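Local coordinates for protein kinase domain-containing protein (Chaetomium thermophilum, PDB 6Z3U) that probably transfers phosphate from ATP to serine and threonine residues of proteins, as the cyclin-dependent kinase of the CAK complex, at residues L180-I184 with E288-R292; A195-A199 with T385-T390. One frame throughout, in Å; residues are numbered along the deposited sequence.

Contact 1 of 2, residues L180-I184 with E288-R292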
loop_
_atom_site.group_PDB
_atom_site.type_symbol
_atom_site.label_atom_id
_atom_site.label_comp_id
_atom_site.label_asym_id
_atom_site.label_seq_id
_atom_site.Cartn_x
_atom_site.Cartn_y
_atom_site.Cartn_z
ATOM N N LEU B 180 9.986 22.028 -7.274
ATOM C CA LEU B 180 11.402 22.311 -7.462
ATOM C C LEU B 180 11.794 22.449 -8.927
ATOM O O LEU B 180 12.829 23.054 -9.218
ATOM C CB LEU B 180 12.242 21.208 -6.818
ATOM C CG LEU B 180 13.338 21.671 -5.861
ATOM C CD1 LEU B 180 12.764 22.514 -4.742
ATOM C CD2 LEU B 180 14.075 20.468 -5.292
ATOM N N GLU B 181 11.011 21.889 -9.850
ATOM C CA GLU B 181 11.341 22.027 -11.263
ATOM C C GLU B 181 11.251 23.482 -11.697
ATOM O O GLU B 181 12.158 24.004 -12.355
ATOM C CB GLU B 181 10.411 21.165 -12.114
ATOM C CG GLU B 181 10.897 20.986 -13.545
ATOM C CD GLU B 181 9.771 21.044 -14.557
ATOM O OE1 GLU B 181 9.406 19.980 -15.107
ATOM O OE2 GLU B 181 9.243 22.154 -14.788
ATOM N N MET B 182 10.163 24.159 -11.325
ATOM C CA MET B 182 9.971 25.535 -11.768
ATOM C C MET B 182 11.012 26.470 -11.167
ATOM O O MET B 182 11.389 27.461 -11.803
ATOM C CB MET B 182 8.558 26.005 -11.423
ATOM C CG MET B 182 8.196 25.911 -9.949
ATOM S SD MET B 182 6.476 26.360 -9.614
ATOM C CE MET B 182 5.593 25.354 -10.810
ATOM N N LEU B 183 11.490 26.183 -9.956
ATOM C CA LEU B 183 12.598 26.960 -9.416
ATOM C C LEU B 183 13.858 26.740 -10.244
ATOM O O LEU B 183 14.547 27.697 -10.619
ATOM C CB LEU B 183 12.849 26.584 -7.956
ATOM C CG LEU B 183 11.795 26.990 -6.926
ATOM C CD1 LEU B 183 12.348 26.781 -5.523
ATOM C CD2 LEU B 183 11.351 28.424 -7.112
ATOM N N ILE B 184 14.169 25.477 -10.546
ATOM C CA ILE B 184 15.359 25.163 -11.331
ATOM C C ILE B 184 15.267 25.784 -12.720
ATOM O O ILE B 184 16.256 26.306 -13.247
ATOM C CB ILE B 184 15.553 23.636 -11.404
ATOM C CG1 ILE B 184 15.910 23.090 -10.016
ATOM C CG2 ILE B 184 16.623 23.287 -12.429
ATOM C CD1 ILE B 184 15.847 21.582 -9.900
ATOM N N GLU B 288 20.939 17.379 -11.269
ATOM C CA GLU B 288 20.183 18.418 -11.960
ATOM C C GLU B 288 20.156 19.719 -11.168
ATOM O O GLU B 288 20.142 20.805 -11.760
ATOM C CB GLU B 288 18.758 17.940 -12.230
ATOM C CG GLU B 288 17.892 18.969 -12.918
ATOM C CD GLU B 288 16.659 18.350 -13.532
ATOM O OE1 GLU B 288 15.765 19.107 -13.969
ATOM O OE2 GLU B 288 16.587 17.101 -13.579
ATOM N N LEU B 289 20.132 19.635 -9.836
ATOM C CA LEU B 289 20.154 20.848 -9.025
ATOM C C LEU B 289 21.465 21.601 -9.199
ATOM O O LEU B 289 21.480 22.836 -9.238
ATOM C CB LEU B 289 19.930 20.499 -7.556
ATOM C CG LEU B 289 18.470 20.309 -7.148
ATOM C CD1 LEU B 289 18.376 19.545 -5.838
ATOM C CD2 LEU B 289 17.776 21.655 -7.035
ATOM N N ILE B 290 22.577 20.872 -9.319
ATOM C CA ILE B 290 23.887 21.513 -9.349
ATOM C C ILE B 290 24.097 22.255 -10.664
ATOM O O ILE B 290 24.615 23.378 -10.678
ATOM C CB ILE B 290 24.994 20.470 -9.105
ATOM C CG1 ILE B 290 24.906 19.933 -7.674
ATOM C CG2 ILE B 290 26.357 21.085 -9.370
ATOM C CD1 ILE B 290 25.763 18.717 -7.416
ATOM N N ILE B 291 23.715 21.644 -11.787
ATOM C CA ILE B 291 23.897 22.267 -13.092
ATOM C C ILE B 291 22.629 22.941 -13.606
ATOM O O ILE B 291 22.642 23.507 -14.707
ATOM C CB ILE B 291 24.406 21.244 -14.128
ATOM C CG1 ILE B 291 23.390 20.121 -14.343
ATOM C CG2 ILE B 291 25.725 20.652 -13.669
ATOM C CD1 ILE B 291 23.639 19.316 -15.604
ATOM N N ARG B 292 21.529 22.888 -12.849
ATOM C CA ARG B 292 20.270 23.531 -13.241
ATOM C C ARG B 292 19.831 23.103 -14.638
ATOM O O ARG B 292 19.261 23.889 -15.400
ATOM C CB ARG B 292 20.366 25.056 -13.148
ATOM C CG ARG B 292 20.174 25.577 -11.737
ATOM C CD ARG B 292 20.053 27.091 -11.685
ATOM N NE ARG B 292 18.662 27.537 -11.643
ATOM C CZ ARG B 292 18.265 28.714 -11.167
ATOM N NH1 ARG B 292 16.979 29.027 -11.171
ATOM N NH2 ARG B 292 19.149 29.576 -10.680
#
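R292 sets CG beside its backbone N (chi1 -81°), and the bend at chi3 (97°) turns the guanidinium toward the end of the 180-184 segment. I184 has CG2 anti to its own N and runs CG1 out to CD1, toward L289. The guanidinium presents its edge to two backbone carbonyls. R292 NE bonds to I184 O at 3.1 Å, with an N-H...O angle of 156°. R292 NH1 lies 2.8 Å from L183 O, but that bond is weak by its angle; the one from NH1 to I184 O is weak too. R292 NH2 bonds to V190 O. A methionine in place of R292 would probably leave the carbonyls of L183, I184 and V190 without their guanidinium N-H partners. Beside this polar contact, the side chains of I184 and L289 cross at about a right angle. I184 CD1 touches L289 CD2 at 3.5 Å, while I184 CG2 rests 3.7 Å from R292 CA. L180 CD2 adds a looser contact with L289 CD2 at 4.3 Å. W200 of helix 194-213 touches both leucines. This is the packing of helices D and F in the C-terminal lobe of the protein kinase fold.

Contact 2 of 2, residues A195-A199 with T385-T390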
loop_
_atom_site.group_PDB
_atom_site.type_symbol
_atom_site.label_atom_id
_atom_site.label_comp_id
_atom_site.label_asym_id
_atom_site.label_seq_id
_atom_site.Cartn_x
_atom_site.Cartn_y
_atom_site.Cartn_z
ATOM N N ALA B 195 24.238 25.904 -0.265
ATOM C CA ALA B 195 23.565 25.676 1.009
ATOM C C ALA B 195 22.082 25.401 0.811
ATOM O O ALA B 195 21.477 24.669 1.602
ATOM C CB ALA B 195 23.765 26.875 1.934
ATOM N N ASP B 196 21.479 25.972 -0.232
ATOM C CA ASP B 196 20.079 25.683 -0.525
ATOM C C ASP B 196 19.918 24.288 -1.117
ATOM O O ASP B 196 18.963 23.575 -0.791
ATOM C CB ASP B 196 19.519 26.741 -1.472
ATOM C CG ASP B 196 19.601 28.134 -0.888
ATOM O OD1 ASP B 196 19.306 28.281 0.316
ATOM O OD2 ASP B 196 19.970 29.075 -1.623
ATOM N N ILE B 197 20.839 23.886 -1.994
ATOM C CA ILE B 197 20.809 22.526 -2.517
ATOM C C ILE B 197 20.875 21.526 -1.371
ATOM O O ILE B 197 20.134 20.536 -1.345
ATOM C CB ILE B 197 21.957 22.319 -3.523
ATOM C CG1 ILE B 197 21.789 23.275 -4.709
ATOM C CG2 ILE B 197 22.004 20.868 -3.994
ATOM C CD1 ILE B 197 22.915 23.206 -5.723
ATOM N N LYS B 198 21.766 21.767 -0.406
ATOM C CA LYS B 198 21.900 20.859 0.728
ATOM C C LYS B 198 20.612 20.796 1.540
ATOM O O LYS B 198 20.257 19.739 2.074
ATOM C CB LYS B 198 23.072 21.294 1.610
ATOM C CG LYS B 198 23.340 20.363 2.781
ATOM C CD LYS B 198 24.536 20.808 3.617
ATOM C CE LYS B 198 25.849 20.626 2.873
ATOM N NZ LYS B 198 27.025 20.954 3.728
ATOM N N ALA B 199 19.900 21.919 1.652
ATOM C CA ALA B 199 18.647 21.917 2.399
ATOM C C ALA B 199 17.572 21.123 1.668
ATOM O O ALA B 199 16.852 20.327 2.282
ATOM C CB ALA B 199 18.179 23.349 2.647
ATOM N N THR B 385 29.104 18.757 6.983
ATOM C CA THR B 385 30.201 19.563 6.467
ATOM C C THR B 385 29.689 20.951 6.102
ATOM O O THR B 385 28.569 21.101 5.607
ATOM C CB THR B 385 30.833 18.899 5.244
ATOM O OG1 THR B 385 31.555 17.728 5.650
ATOM C CG2 THR B 385 31.784 19.851 4.542
ATOM N N ASP B 386 30.511 21.965 6.353
ATOM C CA ASP B 386 30.119 23.328 6.030
ATOM C C ASP B 386 30.059 23.518 4.515
ATOM O O ASP B 386 30.797 22.867 3.771
ATOM C CB ASP B 386 31.098 24.327 6.636
ATOM C CG ASP B 386 30.953 24.445 8.139
ATOM O OD1 ASP B 386 29.829 24.237 8.644
ATOM O OD2 ASP B 386 31.963 24.743 8.814
ATOM N N PRO B 387 29.186 24.415 4.027
ATOM C CA PRO B 387 28.282 25.265 4.810
ATOM C C PRO B 387 27.019 24.542 5.261
ATOM O O PRO B 387 26.501 23.701 4.527
ATOM C CB PRO B 387 27.934 26.381 3.829
ATOM C CG PRO B 387 27.933 25.687 2.507
ATOM C CD PRO B 387 29.041 24.664 2.580
ATOM N N LYS B 388 26.520 24.883 6.447
ATOM C CA LYS B 388 25.306 24.258 6.946
ATOM C C LYS B 388 24.142 24.560 6.003
ATOM O O LYS B 388 24.138 25.584 5.313
ATOM C CB LYS B 388 24.997 24.743 8.360
ATOM C CG LYS B 388 26.034 24.302 9.386
ATOM C CD LYS B 388 25.726 24.813 10.785
ATOM C CE LYS B 388 26.765 24.319 11.788
ATOM N NZ LYS B 388 26.517 24.814 13.175
ATOM N N PRO B 389 23.144 23.683 5.948
ATOM C CA PRO B 389 22.035 23.898 5.014
ATOM C C PRO B 389 21.188 25.096 5.398
ATOM O O PRO B 389 21.103 25.487 6.564
ATOM C CB PRO B 389 21.228 22.598 5.110
ATOM C CG PRO B 389 21.565 22.043 6.455
ATOM C CD PRO B 389 22.991 22.435 6.715
ATOM N N THR B 390 20.548 25.674 4.386
ATOM C CA THR B 390 19.716 26.846 4.590
ATOM C C THR B 390 18.451 26.476 5.356
ATOM O O THR B 390 17.895 25.386 5.194
ATOM C CB THR B 390 19.337 27.473 3.249
ATOM O OG1 THR B 390 20.520 27.711 2.478
ATOM C CG2 THR B 390 18.603 28.788 3.463
#
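T390 and P389 lie against the first turn of helix 194-213, and K198 reaches along the loop toward P387. Three hydrogen bonds join the segments. T390 N donates to A195 O at 3.1 Å with an N-H...O angle of 162°, from above the carbonyl plane. P389 CA adds a CA-H...O contact of 3.5 Å to the same A195 O. A199 N, the helical partner, reaches this oxygen from the face opposite T390 N, so two N-H groups grip A195 O. T390 OG1 donates to D196 OD1 at 2.5 Å and meets the carboxylate from above its plane. The other carboxylate oxygen, D196 OD2, bonds to G193 N, which should limit turning of the group. K198 NZ donates to P387 O at 2.9 Å, again from above the carbonyl plane.

The helix is helix E of the kinase C-terminal lobe, and the loop is the tail that follows helix 381-384 and folds back across the start of helix E.

Charge adds to the grip on K198. Its CG is anti to the backbone N (chi1 -177°), and a bend at chi3 (-70°) takes NZ to P387 O of the loop and to W382 O of helix 381-384. The W382 ring also makes a cation-pi contact with K198. These two carbonyl oxygens probably help to stabilise the ammonium charge.

Apolar contacts fill in between the polar ones. The side chains of K198 and P389 cross obliquely, with K198 CD 3.8 Å from P389 CD. A199 CB packs 4.0 Å from P389 CB. P387, which follows a cis peptide bond, brings its ring to A195, with CG 4.4 Å from A195 CB. L395, further along the tail, touches D196 and A199.

How the contacts relate
From the N terminus, the chain completes the strands of the N-terminal lobe before it reaches 180-184. The next helix, 194-213, carries 195-199 in its first turn. The chain then passes the predicted catalytic base, D220, and comes to 288-292 at the end of helix 276-291. There contact 1 closes a loop of 103 residues. Only later does 385-390 close contact 2, over 185 residues. The segments alternate, so the two closures cross. Their centres are about 16 Å apart, yet they touch: I197 CD1 packs 3.8 Å from L289 O. Helix 194-213 thus links the helix pair of contact 1 to the C-terminal tail.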